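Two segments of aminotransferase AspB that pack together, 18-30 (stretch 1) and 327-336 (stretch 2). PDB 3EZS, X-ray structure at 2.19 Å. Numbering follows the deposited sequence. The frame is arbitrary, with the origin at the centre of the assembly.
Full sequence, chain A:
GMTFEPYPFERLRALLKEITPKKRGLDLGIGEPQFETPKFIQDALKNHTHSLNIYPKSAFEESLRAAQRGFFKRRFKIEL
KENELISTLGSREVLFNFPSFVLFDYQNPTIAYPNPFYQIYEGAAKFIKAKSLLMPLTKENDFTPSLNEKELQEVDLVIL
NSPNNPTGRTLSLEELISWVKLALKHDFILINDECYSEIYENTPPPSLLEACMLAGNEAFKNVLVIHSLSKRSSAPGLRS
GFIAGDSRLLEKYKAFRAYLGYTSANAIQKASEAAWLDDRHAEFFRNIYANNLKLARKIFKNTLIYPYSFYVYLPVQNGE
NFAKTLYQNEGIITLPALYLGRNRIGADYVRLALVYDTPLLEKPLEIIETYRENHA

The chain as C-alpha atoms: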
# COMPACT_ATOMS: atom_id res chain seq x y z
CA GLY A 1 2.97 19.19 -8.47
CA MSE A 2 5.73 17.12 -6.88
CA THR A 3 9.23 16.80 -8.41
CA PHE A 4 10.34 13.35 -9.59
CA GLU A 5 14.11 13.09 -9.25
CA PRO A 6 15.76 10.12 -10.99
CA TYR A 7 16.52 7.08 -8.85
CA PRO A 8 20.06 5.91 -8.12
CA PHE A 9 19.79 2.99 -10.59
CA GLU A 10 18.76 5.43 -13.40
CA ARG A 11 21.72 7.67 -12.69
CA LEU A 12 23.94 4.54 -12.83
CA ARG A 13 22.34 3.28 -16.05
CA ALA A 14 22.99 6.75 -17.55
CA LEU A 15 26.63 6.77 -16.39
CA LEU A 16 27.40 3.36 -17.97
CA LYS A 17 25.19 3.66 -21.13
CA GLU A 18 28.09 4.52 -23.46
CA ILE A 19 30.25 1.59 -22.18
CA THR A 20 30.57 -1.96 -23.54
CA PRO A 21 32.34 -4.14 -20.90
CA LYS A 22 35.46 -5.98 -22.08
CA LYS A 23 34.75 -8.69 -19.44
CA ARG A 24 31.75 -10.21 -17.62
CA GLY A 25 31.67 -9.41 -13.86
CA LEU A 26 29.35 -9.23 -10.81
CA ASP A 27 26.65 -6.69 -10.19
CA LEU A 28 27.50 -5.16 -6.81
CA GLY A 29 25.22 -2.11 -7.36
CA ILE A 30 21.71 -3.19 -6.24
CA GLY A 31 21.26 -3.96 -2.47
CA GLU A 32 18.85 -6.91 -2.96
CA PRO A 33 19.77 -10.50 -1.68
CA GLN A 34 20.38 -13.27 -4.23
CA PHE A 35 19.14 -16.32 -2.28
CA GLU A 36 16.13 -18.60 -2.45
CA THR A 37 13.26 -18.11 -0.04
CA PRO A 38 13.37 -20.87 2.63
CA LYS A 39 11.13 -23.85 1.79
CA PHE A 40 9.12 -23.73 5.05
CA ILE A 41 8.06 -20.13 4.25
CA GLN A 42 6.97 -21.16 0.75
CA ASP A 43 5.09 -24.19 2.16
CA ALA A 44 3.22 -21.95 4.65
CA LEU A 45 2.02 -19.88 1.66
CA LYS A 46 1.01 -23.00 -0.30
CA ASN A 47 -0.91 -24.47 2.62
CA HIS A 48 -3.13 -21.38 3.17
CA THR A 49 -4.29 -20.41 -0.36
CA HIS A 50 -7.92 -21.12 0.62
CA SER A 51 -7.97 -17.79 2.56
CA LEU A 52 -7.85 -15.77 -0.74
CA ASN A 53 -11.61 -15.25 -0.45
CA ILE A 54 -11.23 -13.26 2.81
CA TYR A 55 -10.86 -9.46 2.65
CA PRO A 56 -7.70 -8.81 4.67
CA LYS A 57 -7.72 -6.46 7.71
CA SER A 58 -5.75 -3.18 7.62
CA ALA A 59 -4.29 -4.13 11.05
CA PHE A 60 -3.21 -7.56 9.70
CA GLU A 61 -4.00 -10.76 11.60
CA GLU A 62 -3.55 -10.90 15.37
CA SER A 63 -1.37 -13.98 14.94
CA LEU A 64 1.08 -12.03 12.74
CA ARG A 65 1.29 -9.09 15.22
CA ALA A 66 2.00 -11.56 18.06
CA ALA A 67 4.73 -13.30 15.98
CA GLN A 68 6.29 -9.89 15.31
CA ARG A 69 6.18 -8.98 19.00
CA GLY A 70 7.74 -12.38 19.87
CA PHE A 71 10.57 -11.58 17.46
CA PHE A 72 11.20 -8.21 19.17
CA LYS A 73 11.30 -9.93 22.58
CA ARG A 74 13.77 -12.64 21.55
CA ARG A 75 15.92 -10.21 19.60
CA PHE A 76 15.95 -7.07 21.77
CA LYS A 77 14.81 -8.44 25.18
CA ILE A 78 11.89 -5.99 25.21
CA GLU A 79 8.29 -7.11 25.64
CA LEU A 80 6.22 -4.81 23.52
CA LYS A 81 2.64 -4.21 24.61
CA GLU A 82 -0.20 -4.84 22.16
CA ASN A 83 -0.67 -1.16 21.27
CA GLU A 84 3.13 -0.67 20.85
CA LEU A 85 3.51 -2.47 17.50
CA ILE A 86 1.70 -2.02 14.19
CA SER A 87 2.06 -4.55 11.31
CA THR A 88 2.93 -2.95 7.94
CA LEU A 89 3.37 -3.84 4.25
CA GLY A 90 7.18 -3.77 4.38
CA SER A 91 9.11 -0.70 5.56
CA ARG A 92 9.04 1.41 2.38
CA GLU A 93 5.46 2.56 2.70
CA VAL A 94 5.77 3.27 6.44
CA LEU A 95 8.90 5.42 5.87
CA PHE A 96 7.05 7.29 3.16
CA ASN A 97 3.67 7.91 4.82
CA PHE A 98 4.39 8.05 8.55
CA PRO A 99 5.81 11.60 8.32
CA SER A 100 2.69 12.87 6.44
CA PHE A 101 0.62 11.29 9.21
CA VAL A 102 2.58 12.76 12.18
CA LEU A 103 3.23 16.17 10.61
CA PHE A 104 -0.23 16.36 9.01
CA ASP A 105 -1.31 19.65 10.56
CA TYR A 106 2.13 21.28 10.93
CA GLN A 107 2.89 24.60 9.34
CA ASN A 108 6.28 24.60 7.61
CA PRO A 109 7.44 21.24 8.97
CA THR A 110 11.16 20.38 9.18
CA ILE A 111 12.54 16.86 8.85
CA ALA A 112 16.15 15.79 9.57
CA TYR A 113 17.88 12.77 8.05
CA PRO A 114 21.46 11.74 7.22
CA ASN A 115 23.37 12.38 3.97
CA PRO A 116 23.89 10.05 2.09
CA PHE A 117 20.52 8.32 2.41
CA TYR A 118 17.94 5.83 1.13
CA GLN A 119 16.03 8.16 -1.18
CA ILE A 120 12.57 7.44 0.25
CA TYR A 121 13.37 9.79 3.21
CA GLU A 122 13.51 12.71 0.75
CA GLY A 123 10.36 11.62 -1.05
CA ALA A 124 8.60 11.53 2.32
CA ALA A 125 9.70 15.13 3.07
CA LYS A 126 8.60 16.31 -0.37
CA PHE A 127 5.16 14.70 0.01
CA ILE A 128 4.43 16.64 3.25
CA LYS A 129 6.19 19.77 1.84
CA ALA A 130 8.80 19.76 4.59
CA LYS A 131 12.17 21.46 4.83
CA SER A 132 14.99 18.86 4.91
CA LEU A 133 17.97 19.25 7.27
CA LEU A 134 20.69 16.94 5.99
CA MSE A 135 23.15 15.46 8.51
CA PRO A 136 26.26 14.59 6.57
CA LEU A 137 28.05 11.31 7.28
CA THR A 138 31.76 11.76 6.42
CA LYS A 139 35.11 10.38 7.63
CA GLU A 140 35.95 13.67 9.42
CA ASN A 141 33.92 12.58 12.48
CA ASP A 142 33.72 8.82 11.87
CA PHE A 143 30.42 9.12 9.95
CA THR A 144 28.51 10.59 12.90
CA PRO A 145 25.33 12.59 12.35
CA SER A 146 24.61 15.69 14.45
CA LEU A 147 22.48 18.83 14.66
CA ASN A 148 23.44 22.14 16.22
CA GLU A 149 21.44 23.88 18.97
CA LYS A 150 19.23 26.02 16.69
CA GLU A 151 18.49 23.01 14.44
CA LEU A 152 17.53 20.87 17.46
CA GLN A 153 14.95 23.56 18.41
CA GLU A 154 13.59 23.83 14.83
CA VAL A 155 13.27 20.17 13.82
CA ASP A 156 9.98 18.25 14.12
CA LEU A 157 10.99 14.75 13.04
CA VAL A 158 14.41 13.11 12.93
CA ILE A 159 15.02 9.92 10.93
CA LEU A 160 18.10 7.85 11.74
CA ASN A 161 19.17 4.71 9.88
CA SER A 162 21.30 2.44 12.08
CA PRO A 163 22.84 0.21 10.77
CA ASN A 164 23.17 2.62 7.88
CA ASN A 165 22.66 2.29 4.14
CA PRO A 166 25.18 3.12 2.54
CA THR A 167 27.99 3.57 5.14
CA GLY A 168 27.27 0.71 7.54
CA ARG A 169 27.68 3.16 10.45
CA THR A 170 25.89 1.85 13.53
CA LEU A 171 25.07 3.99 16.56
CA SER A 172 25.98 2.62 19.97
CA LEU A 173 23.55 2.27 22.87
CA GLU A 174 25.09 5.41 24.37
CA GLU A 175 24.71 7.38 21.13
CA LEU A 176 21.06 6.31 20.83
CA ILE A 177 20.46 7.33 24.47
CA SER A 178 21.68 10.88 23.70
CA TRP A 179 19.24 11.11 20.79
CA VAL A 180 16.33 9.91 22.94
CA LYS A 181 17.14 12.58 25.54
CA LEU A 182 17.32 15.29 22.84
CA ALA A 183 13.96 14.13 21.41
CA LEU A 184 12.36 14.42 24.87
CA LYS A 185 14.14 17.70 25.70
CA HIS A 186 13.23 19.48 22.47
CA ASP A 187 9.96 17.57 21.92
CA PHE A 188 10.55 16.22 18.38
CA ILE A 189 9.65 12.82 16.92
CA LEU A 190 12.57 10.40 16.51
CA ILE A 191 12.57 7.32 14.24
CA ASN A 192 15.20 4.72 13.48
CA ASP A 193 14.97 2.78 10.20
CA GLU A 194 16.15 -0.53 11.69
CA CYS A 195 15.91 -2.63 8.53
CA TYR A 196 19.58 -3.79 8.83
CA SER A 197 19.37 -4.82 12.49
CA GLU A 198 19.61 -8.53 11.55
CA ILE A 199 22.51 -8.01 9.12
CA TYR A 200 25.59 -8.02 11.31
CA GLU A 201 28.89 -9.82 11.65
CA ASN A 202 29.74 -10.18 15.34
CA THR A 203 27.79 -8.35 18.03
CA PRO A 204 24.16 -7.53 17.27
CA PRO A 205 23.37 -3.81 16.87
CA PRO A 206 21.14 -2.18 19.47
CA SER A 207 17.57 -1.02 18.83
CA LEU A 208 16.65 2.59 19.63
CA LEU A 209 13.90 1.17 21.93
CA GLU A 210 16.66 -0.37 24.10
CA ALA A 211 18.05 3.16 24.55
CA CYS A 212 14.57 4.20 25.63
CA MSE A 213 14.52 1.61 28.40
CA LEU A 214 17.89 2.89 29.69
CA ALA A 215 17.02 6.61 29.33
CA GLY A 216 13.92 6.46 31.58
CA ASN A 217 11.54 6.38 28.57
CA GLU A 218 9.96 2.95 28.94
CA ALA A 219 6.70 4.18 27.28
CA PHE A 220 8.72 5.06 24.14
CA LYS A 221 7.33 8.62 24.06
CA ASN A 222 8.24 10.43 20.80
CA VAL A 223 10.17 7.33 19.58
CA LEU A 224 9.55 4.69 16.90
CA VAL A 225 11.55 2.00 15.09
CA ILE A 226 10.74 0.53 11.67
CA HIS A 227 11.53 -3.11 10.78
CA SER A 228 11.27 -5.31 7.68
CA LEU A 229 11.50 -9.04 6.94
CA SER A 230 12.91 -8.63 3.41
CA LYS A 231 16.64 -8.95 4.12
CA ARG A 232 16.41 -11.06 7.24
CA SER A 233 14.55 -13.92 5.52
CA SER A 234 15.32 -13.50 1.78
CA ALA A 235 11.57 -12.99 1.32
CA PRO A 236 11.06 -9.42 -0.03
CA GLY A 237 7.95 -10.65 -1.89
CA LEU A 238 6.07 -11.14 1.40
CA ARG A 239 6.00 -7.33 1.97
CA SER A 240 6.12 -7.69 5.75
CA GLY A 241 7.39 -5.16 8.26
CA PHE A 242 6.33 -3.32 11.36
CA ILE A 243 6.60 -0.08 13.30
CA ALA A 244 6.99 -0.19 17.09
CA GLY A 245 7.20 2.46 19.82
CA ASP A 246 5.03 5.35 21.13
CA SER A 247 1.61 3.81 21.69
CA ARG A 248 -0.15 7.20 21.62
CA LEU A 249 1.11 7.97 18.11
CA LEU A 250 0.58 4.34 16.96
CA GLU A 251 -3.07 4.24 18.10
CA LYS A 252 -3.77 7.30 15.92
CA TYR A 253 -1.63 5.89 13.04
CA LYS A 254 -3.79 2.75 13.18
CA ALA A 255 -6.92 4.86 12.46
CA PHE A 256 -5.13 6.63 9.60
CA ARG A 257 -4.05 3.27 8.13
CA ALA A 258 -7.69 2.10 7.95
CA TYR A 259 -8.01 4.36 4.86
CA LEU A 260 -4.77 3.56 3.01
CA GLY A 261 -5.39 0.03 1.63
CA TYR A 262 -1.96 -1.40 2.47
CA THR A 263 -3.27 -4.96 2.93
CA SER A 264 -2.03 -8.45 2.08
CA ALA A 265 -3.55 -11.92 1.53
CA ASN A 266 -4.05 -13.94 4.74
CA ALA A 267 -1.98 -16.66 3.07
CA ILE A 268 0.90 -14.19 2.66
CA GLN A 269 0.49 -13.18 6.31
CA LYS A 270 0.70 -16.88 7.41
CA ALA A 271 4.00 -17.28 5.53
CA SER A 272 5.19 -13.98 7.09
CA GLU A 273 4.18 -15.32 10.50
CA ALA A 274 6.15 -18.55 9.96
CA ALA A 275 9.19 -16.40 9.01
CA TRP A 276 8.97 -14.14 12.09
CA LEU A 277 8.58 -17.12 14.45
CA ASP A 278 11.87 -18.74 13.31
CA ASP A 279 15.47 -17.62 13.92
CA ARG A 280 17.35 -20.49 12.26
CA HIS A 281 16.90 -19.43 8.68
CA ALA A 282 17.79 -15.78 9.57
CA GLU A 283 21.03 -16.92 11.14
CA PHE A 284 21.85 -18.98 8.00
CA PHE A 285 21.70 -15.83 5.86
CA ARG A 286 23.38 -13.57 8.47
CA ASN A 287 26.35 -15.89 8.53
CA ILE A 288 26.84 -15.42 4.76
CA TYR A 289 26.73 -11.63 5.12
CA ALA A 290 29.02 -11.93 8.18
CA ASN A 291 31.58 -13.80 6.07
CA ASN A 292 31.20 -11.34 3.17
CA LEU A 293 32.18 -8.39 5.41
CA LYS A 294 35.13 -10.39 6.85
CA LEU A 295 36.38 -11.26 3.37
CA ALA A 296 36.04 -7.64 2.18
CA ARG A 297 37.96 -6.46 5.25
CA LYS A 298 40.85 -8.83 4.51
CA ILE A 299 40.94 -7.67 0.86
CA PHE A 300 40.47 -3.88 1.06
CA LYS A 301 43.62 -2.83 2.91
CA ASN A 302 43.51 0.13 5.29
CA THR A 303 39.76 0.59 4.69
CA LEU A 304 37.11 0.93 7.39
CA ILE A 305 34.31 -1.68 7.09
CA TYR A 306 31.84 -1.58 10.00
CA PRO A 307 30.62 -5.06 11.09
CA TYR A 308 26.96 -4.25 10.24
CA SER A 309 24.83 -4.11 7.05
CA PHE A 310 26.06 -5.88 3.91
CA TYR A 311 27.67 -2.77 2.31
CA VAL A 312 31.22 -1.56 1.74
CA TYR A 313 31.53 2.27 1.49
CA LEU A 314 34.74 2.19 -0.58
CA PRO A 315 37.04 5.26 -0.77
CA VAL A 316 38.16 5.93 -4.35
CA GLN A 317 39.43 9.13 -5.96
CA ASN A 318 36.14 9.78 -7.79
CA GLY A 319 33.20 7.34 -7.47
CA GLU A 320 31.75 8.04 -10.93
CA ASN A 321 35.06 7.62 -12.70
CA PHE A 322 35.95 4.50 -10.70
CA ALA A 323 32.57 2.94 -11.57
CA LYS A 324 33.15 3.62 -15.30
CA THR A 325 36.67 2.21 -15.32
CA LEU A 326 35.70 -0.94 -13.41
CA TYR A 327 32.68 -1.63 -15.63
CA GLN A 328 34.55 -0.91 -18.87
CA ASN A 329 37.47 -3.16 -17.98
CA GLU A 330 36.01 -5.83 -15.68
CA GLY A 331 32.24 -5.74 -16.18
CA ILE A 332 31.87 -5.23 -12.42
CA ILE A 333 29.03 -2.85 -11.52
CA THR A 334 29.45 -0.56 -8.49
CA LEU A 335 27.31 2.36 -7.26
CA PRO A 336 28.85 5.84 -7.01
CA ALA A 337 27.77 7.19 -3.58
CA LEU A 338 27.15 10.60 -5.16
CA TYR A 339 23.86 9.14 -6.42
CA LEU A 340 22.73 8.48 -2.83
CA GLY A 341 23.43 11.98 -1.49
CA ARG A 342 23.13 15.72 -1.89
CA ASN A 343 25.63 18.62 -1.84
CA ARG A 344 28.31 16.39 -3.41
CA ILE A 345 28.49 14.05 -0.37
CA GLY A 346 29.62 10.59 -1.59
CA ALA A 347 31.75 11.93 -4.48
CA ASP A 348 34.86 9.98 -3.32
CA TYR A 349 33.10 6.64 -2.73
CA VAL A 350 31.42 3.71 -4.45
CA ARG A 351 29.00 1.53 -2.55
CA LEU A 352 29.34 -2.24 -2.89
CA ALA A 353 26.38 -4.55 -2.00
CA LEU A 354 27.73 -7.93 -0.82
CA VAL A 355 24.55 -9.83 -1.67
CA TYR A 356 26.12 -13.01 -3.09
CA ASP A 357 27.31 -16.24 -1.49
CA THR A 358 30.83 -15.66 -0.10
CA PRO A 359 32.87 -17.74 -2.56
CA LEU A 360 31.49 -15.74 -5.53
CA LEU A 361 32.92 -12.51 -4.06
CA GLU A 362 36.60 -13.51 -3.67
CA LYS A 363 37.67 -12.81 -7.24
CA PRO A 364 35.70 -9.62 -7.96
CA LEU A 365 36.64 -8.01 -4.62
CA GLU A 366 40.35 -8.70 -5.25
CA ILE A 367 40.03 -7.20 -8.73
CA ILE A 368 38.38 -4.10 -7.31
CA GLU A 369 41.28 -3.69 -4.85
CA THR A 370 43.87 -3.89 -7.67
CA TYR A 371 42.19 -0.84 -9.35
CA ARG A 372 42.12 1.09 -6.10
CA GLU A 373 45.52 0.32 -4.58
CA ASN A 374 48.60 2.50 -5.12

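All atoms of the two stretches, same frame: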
# COMPACT_ATOMS: atom_id res chain seq x y z
N GLU A 18 27.15 4.48 -22.34
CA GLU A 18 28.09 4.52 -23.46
C GLU A 18 29.22 3.48 -23.37
O GLU A 18 30.13 3.50 -24.22
CB GLU A 18 28.68 5.93 -23.58
CG GLU A 18 27.62 7.01 -23.80
CD GLU A 18 28.20 8.42 -23.93
OE1 GLU A 18 29.45 8.57 -23.89
OE2 GLU A 18 27.39 9.37 -24.07
N ILE A 19 29.19 2.58 -22.37
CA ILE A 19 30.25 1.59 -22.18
C ILE A 19 29.83 0.15 -22.49
O ILE A 19 28.76 -0.31 -22.09
CB ILE A 19 30.79 1.63 -20.73
CG1 ILE A 19 31.28 3.02 -20.35
CG2 ILE A 19 31.93 0.63 -20.57
CD1 ILE A 19 31.72 3.14 -18.88
N THR A 20 30.72 -0.55 -23.21
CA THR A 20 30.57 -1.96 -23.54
C THR A 20 31.68 -2.68 -22.73
O THR A 20 32.85 -2.48 -23.00
CB THR A 20 30.76 -2.19 -25.05
OG1 THR A 20 29.74 -1.47 -25.77
CG2 THR A 20 30.68 -3.67 -25.38
N PRO A 21 31.31 -3.48 -21.72
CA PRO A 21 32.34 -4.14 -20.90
C PRO A 21 33.22 -5.11 -21.68
O PRO A 21 32.70 -5.87 -22.50
CB PRO A 21 31.53 -4.93 -19.87
CG PRO A 21 30.23 -4.29 -19.86
CD PRO A 21 29.97 -3.83 -21.25
N LYS A 22 34.52 -5.08 -21.41
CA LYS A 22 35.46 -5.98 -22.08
C LYS A 22 35.42 -7.37 -21.44
O LYS A 22 35.85 -8.33 -22.06
CB LYS A 22 36.87 -5.41 -22.03
CG LYS A 22 37.05 -4.10 -22.75
CD LYS A 22 38.48 -3.62 -22.62
CE LYS A 22 38.68 -2.28 -23.32
NZ LYS A 22 40.10 -1.83 -23.24
N LYS A 23 34.90 -7.45 -20.21
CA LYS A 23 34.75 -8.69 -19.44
C LYS A 23 33.38 -8.76 -18.79
O LYS A 23 32.69 -7.75 -18.67
CB LYS A 23 35.81 -8.79 -18.33
CG LYS A 23 37.21 -9.01 -18.85
CD LYS A 23 38.22 -8.99 -17.72
CE LYS A 23 39.63 -9.23 -18.23
NZ LYS A 23 40.67 -8.89 -17.20
N ARG A 24 32.98 -9.97 -18.40
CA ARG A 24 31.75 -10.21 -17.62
C ARG A 24 32.15 -10.22 -16.13
O ARG A 24 33.10 -10.91 -15.76
CB ARG A 24 31.16 -11.56 -18.02
CG ARG A 24 30.06 -12.14 -17.18
CD ARG A 24 28.78 -11.37 -17.23
NE ARG A 24 28.11 -11.43 -18.53
CZ ARG A 24 26.90 -10.92 -18.77
NH1 ARG A 24 26.19 -10.34 -17.80
NH2 ARG A 24 26.37 -11.00 -19.97
N GLY A 25 31.43 -9.47 -15.29
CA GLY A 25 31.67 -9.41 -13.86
C GLY A 25 30.39 -9.25 -13.05
O GLY A 25 29.32 -9.06 -13.62
N LEU A 26 30.51 -9.31 -11.72
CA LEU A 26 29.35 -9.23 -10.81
C LEU A 26 28.70 -7.86 -10.66
O LEU A 26 29.36 -6.84 -10.69
CB LEU A 26 29.70 -9.68 -9.40
CG LEU A 26 29.90 -11.16 -9.06
CD1 LEU A 26 29.99 -11.26 -7.56
CD2 LEU A 26 28.76 -12.02 -9.58
N ASP A 27 27.40 -7.89 -10.42
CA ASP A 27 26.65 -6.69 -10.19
C ASP A 27 26.63 -6.45 -8.70
O ASP A 27 25.91 -7.14 -7.99
CB ASP A 27 25.23 -6.86 -10.72
CG ASP A 27 24.38 -5.61 -10.56
OD1 ASP A 27 24.77 -4.68 -9.82
OD2 ASP A 27 23.32 -5.58 -11.19
N LEU A 28 27.44 -5.50 -8.23
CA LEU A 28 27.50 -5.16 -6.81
C LEU A 28 26.82 -3.80 -6.55
O LEU A 28 27.07 -3.16 -5.52
CB LEU A 28 28.95 -5.15 -6.31
CG LEU A 28 29.75 -6.47 -6.41
CD1 LEU A 28 31.21 -6.23 -6.08
CD2 LEU A 28 29.18 -7.59 -5.56
N GLY A 29 25.95 -3.38 -7.47
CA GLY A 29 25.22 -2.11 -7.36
C GLY A 29 23.98 -2.24 -6.49
O GLY A 29 23.94 -1.69 -5.42
N ILE A 30 23.00 -3.02 -6.95
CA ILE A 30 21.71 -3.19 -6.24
C ILE A 30 21.75 -3.97 -4.89
O ILE A 30 22.13 -5.15 -4.86
CB ILE A 30 20.67 -3.86 -7.17
CG1 ILE A 30 19.27 -3.84 -6.55
CG2 ILE A 30 21.10 -5.32 -7.52
CD1 ILE A 30 18.82 -2.46 -6.03
N TYR A 327 33.66 -1.02 -14.75
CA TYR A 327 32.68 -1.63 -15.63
C TYR A 327 33.24 -1.86 -17.03
O TYR A 327 33.05 -2.92 -17.63
CB TYR A 327 31.44 -0.77 -15.69
CG TYR A 327 30.33 -1.37 -16.50
CD1 TYR A 327 29.68 -2.52 -16.05
CD2 TYR A 327 29.87 -0.77 -17.66
CE1 TYR A 327 28.64 -3.08 -16.78
CE2 TYR A 327 28.83 -1.32 -18.39
CZ TYR A 327 28.21 -2.47 -17.94
OH TYR A 327 27.17 -3.02 -18.65
N GLN A 328 33.91 -0.85 -17.56
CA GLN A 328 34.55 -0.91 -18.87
C GLN A 328 35.53 -2.07 -18.97
O GLN A 328 35.49 -2.84 -19.92
CB GLN A 328 35.29 0.41 -19.08
CG GLN A 328 36.23 0.54 -20.25
CD GLN A 328 35.53 0.53 -21.58
OE1 GLN A 328 35.48 1.56 -22.25
NE2 GLN A 328 34.97 -0.62 -21.96
N ASN A 329 36.42 -2.17 -17.99
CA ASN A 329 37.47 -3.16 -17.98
C ASN A 329 37.15 -4.54 -17.39
O ASN A 329 37.70 -5.55 -17.85
CB ASN A 329 38.67 -2.61 -17.21
CG ASN A 329 39.30 -1.42 -17.90
OD1 ASN A 329 39.62 -1.47 -19.08
ND2 ASN A 329 39.54 -0.37 -17.15
N GLU A 330 36.31 -4.58 -16.36
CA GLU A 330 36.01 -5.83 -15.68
C GLU A 330 34.57 -6.29 -15.71
O GLU A 330 34.30 -7.42 -15.31
CB GLU A 330 36.44 -5.70 -14.21
CG GLU A 330 37.88 -5.29 -14.00
CD GLU A 330 38.87 -6.27 -14.60
OE1 GLU A 330 38.54 -7.46 -14.74
OE2 GLU A 330 39.99 -5.84 -14.93
N GLY A 331 33.67 -5.45 -16.19
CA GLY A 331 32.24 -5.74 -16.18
C GLY A 331 31.61 -5.70 -14.80
O GLY A 331 30.44 -6.06 -14.64
N ILE A 332 32.37 -5.26 -13.79
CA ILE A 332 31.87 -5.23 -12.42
C ILE A 332 31.13 -3.92 -12.20
O ILE A 332 31.69 -2.85 -12.41
CB ILE A 332 33.01 -5.38 -11.39
CG1 ILE A 332 33.68 -6.76 -11.52
CG2 ILE A 332 32.49 -5.15 -9.97
CD1 ILE A 332 35.02 -6.88 -10.82
N ILE A 333 29.88 -4.02 -11.76
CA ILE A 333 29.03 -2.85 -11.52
C ILE A 333 29.10 -2.44 -10.05
O ILE A 333 28.88 -3.26 -9.16
CB ILE A 333 27.54 -3.15 -11.87
CG1 ILE A 333 27.38 -3.47 -13.36
CG2 ILE A 333 26.63 -1.98 -11.44
CD1 ILE A 333 26.02 -4.13 -13.74
N THR A 334 29.42 -1.16 -9.82
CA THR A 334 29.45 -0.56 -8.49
C THR A 334 28.60 0.71 -8.53
O THR A 334 28.34 1.24 -9.61
CB THR A 334 30.90 -0.27 -8.03
OG1 THR A 334 31.47 0.78 -8.83
CG2 THR A 334 31.79 -1.55 -8.13
N LEU A 335 28.17 1.19 -7.37
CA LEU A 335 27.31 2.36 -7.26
C LEU A 335 28.07 3.58 -6.71
O LEU A 335 28.48 3.57 -5.54
CB LEU A 335 26.11 2.06 -6.34
CG LEU A 335 25.08 3.17 -6.08
CD1 LEU A 335 24.35 3.60 -7.39
CD2 LEU A 335 24.05 2.76 -5.00
N PRO A 336 28.27 4.62 -7.53
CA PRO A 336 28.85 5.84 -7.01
C PRO A 336 27.95 6.40 -5.90
O PRO A 336 26.73 6.54 -6.11
CB PRO A 336 28.85 6.78 -8.22
CG PRO A 336 28.81 5.93 -9.38
CD PRO A 336 28.01 4.73 -8.98
O HOH W 1 26.38 -0.72 -20.84
O HOH W 2 39.97 -9.99 -14.69
O HOH W 3 29.22 -7.70 -16.76

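The two stretches lie more than 300 residues apart in sequence, yet they run side by side from Pro21 against Gln328 to Gly29 against Thr334, and together bury 871 Å². Three residues of the second stretch, Gln328, Ile333 and Tyr327, give up the most area (86, 72 and 68 Å²), and each marks a different mode of contact.

Gln328 makes contact through both its backbone and its side chain. Near the end of the helix, Lys22 N donates a hydrogen bond to Gln328 O (2.9 Å, 162° at the hydrogen), and Pro21 CA adds a CA-H...O contact to the same Gln328 O at 3.5 Å. The CA-to-CB bond points away, but chi1 t and chi2 p bring the amide back, placing Gln328 NE2 3.0 Å from Thr20 O. Ile19, whose CB points toward the helix, sets its CG2 3.5 Å from Gln328 CA.

Tyr327 supplies an aromatic surface. Pro21 CG sits 3.7 Å from the centroid of the Tyr327 ring and 25° off its normal, a CH-pi contact over one face; a flat ring and a compact pyrrolidine suit such packing. Ile19 CG2 approaches obliquely, 3.8 Å from Tyr327 CD2. At the ring's polar end, water 1 links Ile19 O (2.7 Å from the water O) and Tyr327 OH (3.3 Å from the water O).

Ile333 anchors the other end. Its backbone forms a single beta bridge with Asp27, made by Ile333 N to Leu26 O (3.1 Å, 157°) and Leu28 N to Ile333 O (2.8 Å, 142°). Its CA-to-CB bond points toward the first stretch, with Ile333 CG2 3.7 Å from Asp27 OD1. Gly29 N donates a hydrogen bond to the same Asp27 OD1 (2.9 Å), tying that side chain to the backbone two residues on. Nearby, Leu28 and Ile332, both buried, suit an apolar contact, Leu28 CD1 meeting Ile332 CG2 at 4.2 Å.

Between these ends, glycines permit close backbone approach. Gly331 leaves the helix with phi 71°, a value that favours glycine, and its CA lies 3.2 Å from Lys23 O in a CA-H...O contact; an ideal CB would fall 2.1 Å from Lys23 O. At Gly25 an ideal CB would come within 2.6 Å of Glu330 O. Water 3 joins Gly25 N (3.2 Å from the water O) to Gly331 O (2.9 Å from the water O).

Lys23, exposed, extends with chi2 to chi4 all t and pairs its charge with the opposite one of partly exposed Glu330, forming a salt bridge from Lys23 NZ to Glu330 OE1 (3.6 Å), which water 2 also spans.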